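Local coordinates for protein fusolin (Unidentified entomopoxvirus, PDB 4OW5) that probably acts on chitin as a lytic polysaccharide monooxygenase, enhances viral virulence and crystallizes in vivo into viral spindles, at residues I4-A9 / T118-P123; Y42-Q47 / D107-D112; I143-F148 / I178-R183. All coordinates share one frame; numbering follows the deposited sequence. Where two conformers were deposited one is given.

How the interactions relate
From the N terminus, segment 4-9, the end of strand 2-6 and the turn after it, meets 118-123 in interaction 1, closing a long loop rich in helix. Interaction 2 is nested inside that loop: the end of helix 32-47 meets 107-112, holding together parts of the helical region between the first strand and strand 120-123. Interaction 3 follows in series, joining 143-148 to 178-183 across a shorter, helix-free excursion that includes strand 170-176. Interactions 1 and 3 each link the four-stranded antiparallel sheet with the mixed sheet, their centres about 21 Å apart, whereas interaction 2 belongs to the helical part. The second subunit touches interactions 1 and 2, but not interaction 3.

Interaction 1 of 3, residues I4-A9 / T118-P123; sequences ITFPIA and TPTVIP
T120 abuts the CB corner of P7, its OG1 3.8 Å from P7 CB. The methyl goes the other way: with CG2 anti to the backbone N and OG1 anti to the carbonyl carbon (chi1 -70°), one branch is offered to F6 and the other to P7 and I8. T120 CG2 stands 4.0 Å from F6 CE1, approaching the ring obliquely, and the two side chains cross at about a right angle. I8 adds its shorter branch, CG2, at 4.0 Å from T120 OG1. No direct hydrogen bond joins the two segments. Instead a water lies between them, 2.7 Å from I8 O and 2.6 Å from T120 OG1.

The fold here is the fibronectin type III-like sandwich of the lytic polysaccharide monooxygenase family: strand 2-6 is an outermost strand of the four-stranded antiparallel sheet, while 120-123 runs parallel to strand 223-234 in the other sheet. T5 and F6 form a classic beta bulge opposite E137. A cis peptide then precedes P7, and the chain turns back so that A9 N bonds to I4 O at 2.9 Å, with A9 at the N-cap of helix 10-17.

Helix 338-352 of the second subunit covers the buried contact. Y345 OH of that subunit hydrogen-bonds both T120 OG1 and I8 N, which ties the two segments through a foreign hydroxyl, while the ring of Y348 of the second subunit meets that of F6 with planes at about 60°.

Interaction 2 of 3, residues Y42-Q47 / D107-D112; sequences YNKVLQ and DKTGMD. With EDO (1,2-ethanediol), chain E; EDO (1,2-ethanediol), chain H.
A single salt bridge carries almost the whole contact: K44 stretches from helix 32-47 and places NZ 2.9 Å from D107 OD2. The lysine chain is extended throughout, its CG anti to the backbone N (chi1 -173°), and so spans the distance between helix and loop. The ammonium meets OD2 on its syn side, only 15° out of the carboxylate plane, and the methylene CE lies 3.4 Å from the same D107 oxygen.

The other carboxylate oxygen is used within the loop. D107 OD1 accepts the hydroxyl of T109 through its syn lone pair and also takes T109 N at 2.9 Å, nearly in line with its C-O bond. Two donors on OD1 and the lysine on OD2 together fix the rotation of the carboxylate, and the cationic neighbour would be expected to keep it ionised. T109 OG1 occupies the position between its backbone N and carbonyl carbon (chi1 61°), which turns it back toward D107. A water joins the two sides further, accepting from K44 NZ at 3.3 Å and donating to T109 OG1 at 3.2 Å.

Away from the bridge, on another side of the helix, N43 grips an ethanediol through both ends of its amide, OD1 taking one hydroxyl and ND2 donating to the other; N43 ND2 is also bonded to I245 O of the second subunit. D112 OD1 holds another ethanediol and accepts from C93 N. The bond from T109 N to D107 OD1 makes 107-109 an Asx turn, here leading straight into the 3-10 turn 109-112.

Interaction 3 of 3, residues I143-F148 / I178-R183; sequences IHEPSF and IPLVQR
The two backbones run well apart, with I143 and L180 the closest pair at 8.9 Å between CA atoms, and no hydrogen bond crosses directly. L180 points both methyls at the opposite segment: CD1 sits 3.7 Å from I143 CG2, and CD2 is 3.8 Å from I143 CD1, the two chains crossing at a slant. E145 comes in from the opposite direction and lays its CG 4.1 Å from L180 CD1.

Strand 147-154 belongs to the mixed sheet of the sandwich and 180-182 is an outermost strand of the four-stranded sheet, so this surface contact joins the loop before one sheet to the edge of the other. H144 turns away from 178-183; with H1 it forms a copper- or zinc-binding site, the histidine brace of this family, here without metal.

A bend at chi2 (-59°) folds the E145 carboxylate back over S147, whose OG donates to OE2 at 3.0 Å from 50° above the carboxylate plane. Y196 OH also bonds to E145 OE2, and W215 NE1 to S147 OG. One water lies between the segments, 2.9 Å from E145 OE1 and 3.2 Å from I178 O; another accepts from I178 N at 2.9 Å and bonds weakly to S147 OG.

Interaction 1 of 3, residues I4-A9 / T118-P123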
ATOM      1  N   ILE A   4      -6.726 -23.936   1.039  1.00 10.57           N
ATOM      2  CA  ILE A   4      -7.582 -22.769   1.274  1.00 11.11           C
ATOM      3  C   ILE A   4      -8.069 -22.304  -0.086  1.00 14.45           C
ATOM      4  O   ILE A   4      -7.226 -22.090  -0.956  1.00 13.90           O
ATOM      5  CB  ILE A   4      -6.925 -21.572   2.007  1.00 14.14           C
ATOM      6  CG1 ILE A   4      -5.924 -21.955   3.112  1.00 15.61           C
ATOM      7  CG2 ILE A   4      -8.009 -20.631   2.552  1.00 14.21           C
ATOM      8  CD1 ILE A   4      -4.926 -20.751   3.400  1.00 17.39           C
ATOM      9  N   THR A   5      -9.397 -22.151  -0.267  1.00 11.40           N
ATOM     10  CA  THR A   5      -9.970 -21.616  -1.503  1.00 10.54           C
ATOM     11  C   THR A   5     -10.388 -20.184  -1.291  1.00 13.34           C
ATOM     12  O   THR A   5     -10.424 -19.439  -2.258  1.00 13.22           O
ATOM     13  CB  THR A   5     -11.082 -22.451  -2.064  1.00 18.59           C
ATOM     14  OG1 THR A   5     -11.989 -22.780  -1.023  1.00 16.04           O
ATOM     15  CG2 THR A   5     -10.549 -23.674  -2.776  1.00 15.80           C
ATOM     16  N   PHE A   6     -10.693 -19.777  -0.076  1.00  8.47           N
ATOM     17  CA  PHE A   6     -10.997 -18.352   0.162  1.00  8.45           C
ATOM     18  C   PHE A   6     -10.506 -17.926   1.530  1.00 13.09           C
ATOM     19  O   PHE A   6     -11.036 -18.447   2.505  1.00 13.69           O
ATOM     20  CB  PHE A   6     -12.490 -18.009   0.032  1.00  9.77           C
ATOM     21  CG  PHE A   6     -12.652 -16.508   0.060  1.00 11.81           C
ATOM     22  CD1 PHE A   6     -12.172 -15.731  -0.979  1.00 13.55           C
ATOM     23  CD2 PHE A   6     -13.141 -15.862   1.189  1.00 14.85           C
ATOM     24  CE1 PHE A   6     -12.136 -14.354  -0.884  1.00 14.21           C
ATOM     25  CE2 PHE A   6     -13.201 -14.463   1.245  1.00 17.34           C
ATOM     26  CZ  PHE A   6     -12.706 -13.719   0.192  1.00 15.67           C
ATOM     27  N   PRO A   7      -9.550 -16.967   1.646  1.00 10.62           N
ATOM     28  CA  PRO A   7      -8.765 -16.333   0.552  1.00 12.08           C
ATOM     29  C   PRO A   7      -7.876 -17.398  -0.083  1.00 14.01           C
ATOM     30  O   PRO A   7      -7.309 -18.202   0.647  1.00 15.28           O
ATOM     31  CB  PRO A   7      -7.935 -15.243   1.257  1.00 13.57           C
ATOM     32  CG  PRO A   7      -8.282 -15.276   2.681  1.00 18.58           C
ATOM     33  CD  PRO A   7      -9.079 -16.537   2.968  1.00 13.41           C
ATOM     34  N   ILE A   8      -7.770 -17.417  -1.395  1.00 10.35           N
ATOM     35  CA  ILE A   8      -7.059 -18.481  -2.122  1.00  9.80           C
ATOM     36  C   ILE A   8      -5.638 -18.661  -1.597  1.00 14.61           C
ATOM     37  O   ILE A   8      -4.918 -17.672  -1.393  1.00 12.42           O
ATOM     38  CB  ILE A   8      -7.097 -18.270  -3.652  1.00 13.22           C
ATOM     39  CG1 ILE A   8      -6.644 -19.545  -4.385  1.00 13.08           C
ATOM     40  CG2 ILE A   8      -6.333 -17.042  -4.132  1.00 14.20           C
ATOM     41  CD1 ILE A   8      -6.891 -19.530  -5.935  1.00 16.93           C
ATOM     42  N   ALA A   9      -5.255 -19.930  -1.311  1.00 11.07           N
ATOM     43  CA  ALA A   9      -3.917 -20.204  -0.812  1.00 10.24           C
ATOM     44  C   ALA A   9      -2.892 -19.876  -1.922  1.00 12.64           C
ATOM     45  O   ALA A   9      -3.191 -20.016  -3.112  1.00  9.58           O
ATOM     46  CB  ALA A   9      -3.776 -21.657  -0.404  1.00 11.54           C
ATOM     47  N   THR A 118       0.803 -12.178  -5.380  1.00 10.76           N
ATOM     48  CA  THR A 118      -0.482 -11.588  -5.729  1.00 10.77           C
ATOM     49  C   THR A 118      -1.464 -11.858  -4.598  1.00 13.98           C
ATOM     50  O   THR A 118      -1.726 -13.026  -4.295  1.00 11.20           O
ATOM     51  CB  THR A 118      -1.025 -12.109  -7.055  1.00 19.11           C
ATOM     52  OG1 THR A 118      -0.079 -11.825  -8.071  1.00 18.74           O
ATOM     53  CG2 THR A 118      -2.402 -11.480  -7.428  1.00 17.95           C
ATOM     54  N   PRO A 119      -2.052 -10.802  -4.002  1.00 10.82           N
ATOM     55  CA  PRO A 119      -3.003 -11.035  -2.922  1.00 11.30           C
ATOM     56  C   PRO A 119      -4.434 -11.032  -3.351  1.00 12.29           C
ATOM     57  O   PRO A 119      -4.789 -10.486  -4.378  1.00 12.19           O
ATOM     58  CB  PRO A 119      -2.752  -9.830  -2.025  1.00 13.08           C
ATOM     59  CG  PRO A 119      -2.542  -8.694  -3.049  1.00 16.96           C
ATOM     60  CD  PRO A 119      -1.799  -9.355  -4.193  1.00 13.61           C
ATOM     61  N   THR A 120      -5.273 -11.564  -2.487  1.00 10.70           N
ATOM     62  CA  THR A 120      -6.704 -11.381  -2.531  1.00 10.06           C
ATOM     63  C   THR A 120      -6.926  -9.941  -2.064  1.00 14.40           C
ATOM     64  O   THR A 120      -6.458  -9.584  -0.979  1.00 13.04           O
ATOM     65  CB  THR A 120      -7.424 -12.380  -1.616  1.00 14.53           C
ATOM     66  OG1 THR A 120      -7.307 -13.693  -2.177  1.00 15.65           O
ATOM     67  CG2 THR A 120      -8.909 -11.983  -1.374  1.00 13.39           C
ATOM     68  N   VAL A 121      -7.644  -9.140  -2.836  1.00 12.25           N
ATOM     69  CA  VAL A 121      -7.892  -7.734  -2.520  1.00 13.44           C
ATOM     70  C   VAL A 121      -9.272  -7.569  -1.937  1.00 15.27           C
ATOM     71  O   VAL A 121     -10.252  -7.717  -2.653  1.00 14.18           O
ATOM     72  CB  VAL A 121      -7.727  -6.860  -3.778  1.00 17.55           C
ATOM     73  CG1 VAL A 121      -8.072  -5.406  -3.479  1.00 17.79           C
ATOM     74  CG2 VAL A 121      -6.309  -7.001  -4.356  1.00 17.64           C
ATOM     75  N   ILE A 122      -9.350  -7.214  -0.653  1.00 12.77           N
ATOM     76  CA  ILE A 122     -10.612  -7.022   0.048  1.00 12.96           C
ATOM     77  C   ILE A 122     -10.890  -5.512   0.195  1.00 18.66           C
ATOM     78  O   ILE A 122     -10.209  -4.839   0.959  1.00 16.87           O
ATOM     79  CB  ILE A 122     -10.571  -7.751   1.428  1.00 16.30           C
ATOM     80  CG1 ILE A 122     -10.217  -9.268   1.190  1.00 15.68           C
ATOM     81  CG2 ILE A 122     -11.929  -7.565   2.204  1.00 15.28           C
ATOM     82  CD1 ILE A 122     -10.084 -10.048   2.375  1.00 19.20           C
ATOM     83  N   PRO A 123     -11.914  -4.968  -0.477  1.00 20.33           N
ATOM     84  CA  PRO A 123     -12.219  -3.534  -0.309  1.00 20.00           C
ATOM     85  C   PRO A 123     -12.832  -3.211   1.059  1.00 23.32           C
ATOM     86  O   PRO A 123     -13.588  -4.000   1.611  1.00 24.06           O
ATOM     87  CB  PRO A 123     -13.211  -3.231  -1.455  1.00 22.78           C
ATOM     88  CG  PRO A 123     -13.316  -4.482  -2.271  1.00 28.35           C
ATOM     89  CD  PRO A 123     -12.885  -5.615  -1.389  1.00 23.02           C
TER
HETATM   90  O   HOH W   1      -5.262 -14.963  -1.242  1.00 12.28           O

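Interaction 2 of 3, residues Y42-Q47 / D107-D112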
ATOM      1  N   TYR A  42      13.345 -25.517  -9.930  1.00 11.60           N
ATOM      2  CA  TYR A  42      13.948 -25.989 -11.174  1.00 11.82           C
ATOM      3  C   TYR A  42      15.484 -25.706 -11.171  1.00 15.75           C
ATOM      4  O   TYR A  42      16.285 -26.624 -11.365  1.00 13.80           O
ATOM      5  CB  TYR A  42      13.265 -25.284 -12.354  1.00 12.49           C
ATOM      6  CG  TYR A  42      13.753 -25.680 -13.731  1.00 13.20           C
ATOM      7  CD1 TYR A  42      14.624 -24.869 -14.438  1.00 16.10           C
ATOM      8  CD2 TYR A  42      13.242 -26.796 -14.375  1.00 14.89           C
ATOM      9  CE1 TYR A  42      15.060 -25.210 -15.716  1.00 19.74           C
ATOM     10  CE2 TYR A  42      13.676 -27.161 -15.657  1.00 16.40           C
ATOM     11  CZ  TYR A  42      14.596 -26.368 -16.318  1.00 25.19           C
ATOM     12  OH  TYR A  42      15.010 -26.716 -17.578  1.00 26.48           O
ATOM     13  N   ASN A  43      15.876 -24.477 -10.863  1.00 13.27           N
ATOM     14  CA  ASN A  43      17.314 -24.131 -10.843  1.00 13.66           C
ATOM     15  C   ASN A  43      18.070 -24.822  -9.697  1.00 17.95           C
ATOM     16  O   ASN A  43      19.227 -25.177  -9.904  1.00 19.28           O
ATOM     17  CB  ASN A  43      17.524 -22.624 -10.789  1.00 11.59           C
ATOM     18  CG  ASN A  43      17.083 -21.926 -12.041  1.00 17.54           C
ATOM     19  OD1 ASN A  43      16.990 -22.522 -13.095  1.00 19.40           O
ATOM     20  ND2 ASN A  43      16.720 -20.672 -11.943  1.00 20.85           N
ATOM     21  N   LYS A  44      17.435 -25.078  -8.541  1.00 15.08           N
ATOM     22  CA  LYS A  44      18.060 -25.780  -7.407  1.00 14.99           C
ATOM     23  C   LYS A  44      18.452 -27.217  -7.795  1.00 21.46           C
ATOM     24  O   LYS A  44      19.570 -27.660  -7.510  1.00 22.70           O
ATOM     25  CB  LYS A  44      17.129 -25.797  -6.204  1.00 17.98           C
ATOM     26  CG  LYS A  44      17.751 -26.347  -4.910  1.00 20.70           C
ATOM     27  CD  LYS A  44      16.666 -26.257  -3.819  1.00 28.46           C
ATOM     28  CE  LYS A  44      17.064 -26.830  -2.488  1.00 42.55           C
ATOM     29  NZ  LYS A  44      16.030 -26.525  -1.466  1.00 55.29           N
ATOM     30  N   VAL A  45      17.545 -27.914  -8.485  1.00 15.52           N
ATOM     31  CA  VAL A  45      17.776 -29.264  -8.957  1.00 14.24           C
ATOM     32  C   VAL A  45      18.877 -29.270 -10.012  1.00 17.49           C
ATOM     33  O   VAL A  45      19.712 -30.176  -9.981  1.00 17.84           O
ATOM     34  CB  VAL A  45      16.457 -29.929  -9.454  1.00 15.76           C
ATOM     35  CG1 VAL A  45      16.713 -31.305 -10.068  1.00 15.08           C
ATOM     36  CG2 VAL A  45      15.459 -30.041  -8.288  1.00 15.42           C
ATOM     37  N   LEU A  46      18.903 -28.296 -10.917  1.00 14.31           N
ATOM     38  CA  LEU A  46      19.940 -28.235 -11.954  1.00 15.45           C
ATOM     39  C   LEU A  46      21.300 -27.992 -11.323  1.00 21.43           C
ATOM     40  O   LEU A  46      22.274 -28.562 -11.776  1.00 20.46           O
ATOM     41  CB  LEU A  46      19.673 -27.133 -12.994  1.00 14.95           C
ATOM     42  CG  LEU A  46      18.511 -27.374 -13.985  1.00 17.41           C
ATOM     43  CD1 LEU A  46      18.346 -26.189 -14.874  1.00 17.05           C
ATOM     44  CD2 LEU A  46      18.735 -28.611 -14.848  1.00 19.74           C
ATOM     45  N   GLN A  47      21.371 -27.122 -10.299  1.00 21.47           N
ATOM     46  CA  GLN A  47      22.618 -26.825  -9.587  1.00 21.30           C
ATOM     47  C   GLN A  47      23.146 -28.060  -8.886  1.00 25.56           C
ATOM     48  O   GLN A  47      24.349 -28.203  -8.756  1.00 26.25           O
ATOM     49  CB  GLN A  47      22.405 -25.702  -8.546  1.00 22.22           C
ATOM     50  CG  GLN A  47      22.288 -24.322  -9.192  1.00 31.72           C
ATOM     51  CD  GLN A  47      23.599 -23.757  -9.698  1.00 47.04           C
ATOM     52  OE1 GLN A  47      24.671 -24.347  -9.552  1.00 41.89           O
ATOM     53  NE2 GLN A  47      23.535 -22.588 -10.309  1.00 41.30           N
ATOM     54  N   ASP A 107      10.208 -31.036  -2.614  1.00 13.35           N
ATOM     55  CA  ASP A 107      10.728 -29.697  -2.341  1.00 12.43           C
ATOM     56  C   ASP A 107       9.675 -28.668  -2.779  1.00 16.02           C
ATOM     57  O   ASP A 107       9.383 -28.551  -3.970  1.00 15.90           O
ATOM     58  CB  ASP A 107      12.058 -29.457  -3.040  1.00 13.91           C
ATOM     59  CG  ASP A 107      12.710 -28.134  -2.666  1.00 22.97           C
ATOM     60  OD1 ASP A 107      11.973 -27.160  -2.372  1.00 22.24           O
ATOM     61  OD2 ASP A 107      13.947 -28.067  -2.668  1.00 22.29           O
ATOM     62  N   LYS A 108       9.102 -27.937  -1.814  1.00 13.26           N
ATOM     63  CA  LYS A 108       8.094 -26.911  -2.104  1.00 11.25           C
ATOM     64  C   LYS A 108       8.597 -25.535  -1.681  1.00 11.20           C
ATOM     65  O   LYS A 108       7.813 -24.585  -1.634  1.00 10.46           O
ATOM     66  CB  LYS A 108       6.768 -27.237  -1.420  1.00 13.52           C
ATOM     67  CG  LYS A 108       6.137 -28.538  -1.956  1.00 13.34           C
ATOM     68  CD  LYS A 108       5.074 -29.007  -1.041  1.00 18.64           C
ATOM     69  CE  LYS A 108       4.339 -30.228  -1.525  1.00 17.67           C
ATOM     70  NZ  LYS A 108       4.498 -31.316  -0.530  1.00 15.85           N
ATOM     71  N   THR A 109       9.906 -25.405  -1.456  1.00 10.42           N
ATOM     72  CA  THR A 109      10.563 -24.190  -0.960  1.00  8.85           C
ATOM     73  C   THR A 109      10.495 -22.990  -1.870  1.00 15.60           C
ATOM     74  O   THR A 109      10.687 -21.886  -1.363  1.00 14.90           O
ATOM     75  CB  THR A 109      12.009 -24.414  -0.566  1.00 18.85           C
ATOM     76  OG1 THR A 109      12.747 -24.850  -1.701  1.00 16.70           O
ATOM     77  CG2 THR A 109      12.138 -25.377   0.565  1.00 17.36           C
ATOM     78  N   GLY A 110      10.133 -23.150  -3.143  1.00 15.18           N
ATOM     79  CA  GLY A 110       9.922 -22.007  -4.020  1.00 14.10           C
ATOM     80  C   GLY A 110       8.794 -21.135  -3.500  1.00 15.78           C
ATOM     81  O   GLY A 110       8.828 -19.916  -3.639  1.00 16.12           O
ATOM     82  N   MET A 111       7.824 -21.741  -2.787  1.00 11.91           N
ATOM     83  CA  MET A 111       6.687 -21.003  -2.238  1.00 10.37           C
ATOM     84  C   MET A 111       7.075 -20.119  -1.053  1.00 12.96           C
ATOM     85  O   MET A 111       6.256 -19.293  -0.654  1.00 13.30           O
ATOM     86  CB  MET A 111       5.546 -21.976  -1.863  1.00 11.96           C
ATOM     87  CG  MET A 111       4.937 -22.682  -3.103  1.00 15.78           C
ATOM     88  SD  MET A 111       4.180 -21.488  -4.263  1.00 20.45           S
ATOM     89  CE  MET A 111       4.008 -22.495  -5.751  1.00 20.67           C
ATOM     90  N   ASP A 112       8.315 -20.201  -0.541  1.00 10.76           N
ATOM     91  CA  ASP A 112       8.761 -19.359   0.580  1.00 11.37           C
ATOM     92  C   ASP A 112       9.691 -18.224   0.134  1.00 17.92           C
ATOM     93  O   ASP A 112      10.194 -17.496   0.990  1.00 18.23           O
ATOM     94  CB  ASP A 112       9.435 -20.204   1.655  1.00 13.21           C
ATOM     95  CG  ASP A 112       8.411 -20.846   2.543  1.00 20.22           C
ATOM     96  OD1 ASP A 112       7.783 -20.103   3.382  1.00 15.76           O
ATOM     97  OD2 ASP A 112       8.218 -22.056   2.422  1.00 24.62           O
TER
HETATM   98  C1  EDO E 404      15.116 -21.003 -15.545  1.00 36.95           C
HETATM   99  O1  EDO E 404      16.352 -21.699 -15.606  1.00 37.32           O
HETATM  100  C2  EDO E 404      15.366 -19.494 -15.466  1.00 38.49           C
HETATM  101  O2  EDO E 404      15.951 -19.133 -14.215  1.00 40.16           O
HETATM  102  C1  EDO H 407       7.088 -16.994   2.916  1.00 24.80           C
HETATM  103  O1  EDO H 407       8.124 -17.413   3.734  1.00 18.57           O
HETATM  104  C2  EDO H 407       7.523 -15.908   1.924  1.00 27.13           C
HETATM  105  O2  EDO H 407       6.352 -15.163   1.687  1.00 31.90           O
HETATM  106  O   HOH W   2      15.469 -23.337  -0.904  1.00 37.63           O

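Interaction 3 of 3, residues I143-F148 / I178-R183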
ATOM      1  N   ILE A 143     -11.766 -36.156   2.542  1.00 17.56           N
ATOM      2  CA  ILE A 143     -12.421 -35.878   3.822  1.00 17.73           C
ATOM      3  C   ILE A 143     -11.718 -36.611   4.966  1.00 18.84           C
ATOM      4  O   ILE A 143     -11.594 -37.827   4.939  1.00 18.40           O
ATOM      5  CB  ILE A 143     -13.930 -36.237   3.757  1.00 21.41           C
ATOM      6  CG1 ILE A 143     -14.663 -35.422   2.655  1.00 23.51           C
ATOM      7  CG2 ILE A 143     -14.591 -36.021   5.133  1.00 18.36           C
ATOM      8  CD1 ILE A 143     -14.682 -33.930   2.899  1.00 28.05           C
ATOM      9  N   HIS A 144     -11.306 -35.874   5.987  1.00 17.06           N
ATOM     10  CA  HIS A 144     -10.693 -36.448   7.186  1.00 17.25           C
ATOM     11  C   HIS A 144     -11.260 -35.820   8.429  1.00 20.63           C
ATOM     12  O   HIS A 144     -11.198 -34.595   8.611  1.00 19.01           O
ATOM     13  CB  HIS A 144      -9.170 -36.328   7.256  1.00 18.48           C
ATOM     14  CG  HIS A 144      -8.448 -36.895   6.088  1.00 22.37           C
ATOM     15  ND1 HIS A 144      -8.539 -38.242   5.737  1.00 23.77           N
ATOM     16  CD2 HIS A 144      -7.648 -36.271   5.203  1.00 23.31           C
ATOM     17  CE1 HIS A 144      -7.815 -38.367   4.636  1.00 22.44           C
ATOM     18  NE2 HIS A 144      -7.293 -37.216   4.266  1.00 22.88           N
ATOM     19  N   GLU A 145     -11.688 -36.695   9.344  1.00 16.81           N
ATOM     20  CA  GLU A 145     -12.205 -36.348  10.653  1.00 15.82           C
ATOM     21  C   GLU A 145     -11.803 -37.430  11.662  1.00 18.80           C
ATOM     22  O   GLU A 145     -11.754 -38.598  11.288  1.00 16.66           O
ATOM     23  CB  GLU A 145     -13.730 -36.192  10.621  1.00 17.07           C
ATOM     24  CG  GLU A 145     -14.214 -34.886  10.008  1.00 25.03           C
ATOM     25  CD  GLU A 145     -13.711 -33.639  10.718  1.00 38.79           C
ATOM     26  OE1 GLU A 145     -13.542 -33.658  11.957  1.00 42.62           O
ATOM     27  OE2 GLU A 145     -13.479 -32.630  10.023  1.00 28.61           O
ATOM     28  N   PRO A 146     -11.511 -37.081  12.922  1.00 14.82           N
ATOM     29  CA  PRO A 146     -11.601 -35.730  13.514  1.00 13.87           C
ATOM     30  C   PRO A 146     -10.412 -34.820  13.112  1.00 14.49           C
ATOM     31  O   PRO A 146      -9.320 -35.279  12.787  1.00 12.61           O
ATOM     32  CB  PRO A 146     -11.615 -36.006  15.027  1.00 14.45           C
ATOM     33  CG  PRO A 146     -10.892 -37.301  15.191  1.00 18.34           C
ATOM     34  CD  PRO A 146     -11.141 -38.095  13.927  1.00 15.21           C
ATOM     35  N   SER A 147     -10.635 -33.532  13.184  1.00 11.01           N
ATOM     36  CA  SER A 147      -9.612 -32.558  12.854  1.00 12.33           C
ATOM     37  C   SER A 147      -9.938 -31.225  13.470  1.00 17.54           C
ATOM     38  O   SER A 147     -11.025 -31.029  14.044  1.00 17.48           O
ATOM     39  CB  SER A 147      -9.501 -32.422  11.342  1.00 15.81           C
ATOM     40  OG  SER A 147     -10.693 -31.862  10.812  1.00 14.75           O
ATOM     41  N   PHE A 148      -8.982 -30.313  13.396  1.00 14.11           N
ATOM     42  CA  PHE A 148      -9.167 -28.947  13.882  1.00 13.22           C
ATOM     43  C   PHE A 148      -8.329 -27.994  13.033  1.00 14.81           C
ATOM     44  O   PHE A 148      -7.416 -28.410  12.310  1.00 11.67           O
ATOM     45  CB  PHE A 148      -8.797 -28.819  15.374  1.00 15.00           C
ATOM     46  CG  PHE A 148      -7.334 -28.943  15.728  1.00 15.33           C
ATOM     47  CD1 PHE A 148      -6.783 -30.171  16.043  1.00 16.51           C
ATOM     48  CD2 PHE A 148      -6.516 -27.817  15.799  1.00 16.43           C
ATOM     49  CE1 PHE A 148      -5.443 -30.275  16.419  1.00 14.91           C
ATOM     50  CE2 PHE A 148      -5.166 -27.942  16.115  1.00 16.88           C
ATOM     51  CZ  PHE A 148      -4.662 -29.160  16.501  1.00 13.92           C
ATOM     52  N   ILE A 178     -13.890 -26.961  12.903  1.00 22.04           N
ATOM     53  CA  ILE A 178     -14.807 -26.342  11.954  1.00 23.33           C
ATOM     54  C   ILE A 178     -15.638 -27.506  11.370  1.00 28.49           C
ATOM     55  O   ILE A 178     -15.042 -28.430  10.828  1.00 27.19           O
ATOM     56  CB  ILE A 178     -14.063 -25.537  10.850  1.00 26.51           C
ATOM     57  CG1 ILE A 178     -13.078 -24.519  11.448  1.00 25.19           C
ATOM     58  CG2 ILE A 178     -15.058 -24.861   9.915  1.00 28.75           C
ATOM     59  CD1 ILE A 178     -12.381 -23.723  10.439  1.00 15.38           C
ATOM     60  N   PRO A 179     -16.973 -27.579  11.521  1.00 29.56           N
ATOM     61  CA  PRO A 179     -17.687 -28.724  10.943  1.00 28.77           C
ATOM     62  C   PRO A 179     -17.754 -28.616   9.413  1.00 27.20           C
ATOM     63  O   PRO A 179     -17.730 -27.518   8.852  1.00 25.26           O
ATOM     64  CB  PRO A 179     -19.080 -28.625  11.578  1.00 31.42           C
ATOM     65  CG  PRO A 179     -19.283 -27.146  11.724  1.00 37.02           C
ATOM     66  CD  PRO A 179     -17.911 -26.614  12.129  1.00 32.63           C
ATOM     67  N   LEU A 180     -17.783 -29.766   8.750  1.00 21.77           N
ATOM     68  CA  LEU A 180     -17.993 -29.838   7.308  1.00 18.95           C
ATOM     69  C   LEU A 180     -19.422 -29.375   6.953  1.00 19.70           C
ATOM     70  O   LEU A 180     -20.381 -29.755   7.628  1.00 19.06           O
ATOM     71  CB  LEU A 180     -17.804 -31.283   6.857  1.00 19.30           C
ATOM     72  CG  LEU A 180     -16.405 -31.729   6.756  1.00 24.85           C
ATOM     73  CD1 LEU A 180     -16.297 -33.232   6.946  1.00 25.71           C
ATOM     74  CD2 LEU A 180     -15.816 -31.289   5.454  1.00 25.65           C
ATOM     75  N   VAL A 181     -19.565 -28.571   5.910  1.00 14.80           N
ATOM     76  CA  VAL A 181     -20.873 -28.066   5.458  0.50 13.04           C
ATOM     77  C   VAL A 181     -20.968 -28.230   3.983  1.00 16.95           C
ATOM     78  O   VAL A 181     -19.935 -28.293   3.320  1.00 17.22           O
ATOM     79  CB  VAL A 181     -21.153 -26.591   5.842  0.50 15.02           C
ATOM     80  CG1 VAL A 181     -21.572 -26.470   7.302  0.50 16.18           C
ATOM     81  CG2 VAL A 181     -19.962 -25.674   5.511  0.50 12.61           C
ATOM     82  N   GLN A 182     -22.205 -28.259   3.440  1.00 15.66           N
ATOM     83  CA  GLN A 182     -22.383 -28.345   2.008  1.00 15.98           C
ATOM     84  C   GLN A 182     -21.864 -27.078   1.385  1.00 19.14           C
ATOM     85  O   GLN A 182     -22.128 -25.978   1.895  1.00 17.50           O
ATOM     86  CB  GLN A 182     -23.863 -28.567   1.583  1.00 17.40           C
ATOM     87  CG  GLN A 182     -24.005 -28.950   0.105  1.00 32.89           C
ATOM     88  CD  GLN A 182     -25.442 -28.892  -0.366  1.00 58.97           C
ATOM     89  OE1 GLN A 182     -26.308 -29.603   0.136  1.00 50.47           O
ATOM     90  NE2 GLN A 182     -25.744 -28.029  -1.329  1.00 60.59           N
ATOM     91  N   ARG A 183     -21.142 -27.226   0.275  1.00 16.76           N
ATOM     92  CA  ARG A 183     -20.616 -26.089  -0.459  1.00 17.72           C
ATOM     93  C   ARG A 183     -21.786 -25.290  -1.036  1.00 24.73           C
ATOM     94  O   ARG A 183     -22.821 -25.862  -1.425  1.00 24.76           O
ATOM     95  CB  ARG A 183     -19.667 -26.543  -1.601  1.00 18.35           C
ATOM     96  CG  ARG A 183     -20.401 -27.024  -2.851  1.00 22.87           C
ATOM     97  CD  ARG A 183     -19.509 -27.596  -3.957  1.00 31.53           C
ATOM     98  NE  ARG A 183     -19.053 -26.601  -4.925  1.00 45.52           N
ATOM     99  CZ  ARG A 183     -19.803 -26.020  -5.865  1.00 69.74           C
ATOM    100  NH1 ARG A 183     -21.098 -26.312  -5.974  1.00 60.77           N
ATOM    101  NH2 ARG A 183     -19.268 -25.126  -6.689  1.00 60.95           N
TER
HETATM  102  O   HOH W   3     -14.558 -31.020  12.616  1.00 44.84           O
HETATM  103  O   HOH W   4     -12.391 -29.101  11.592  1.00 21.57           O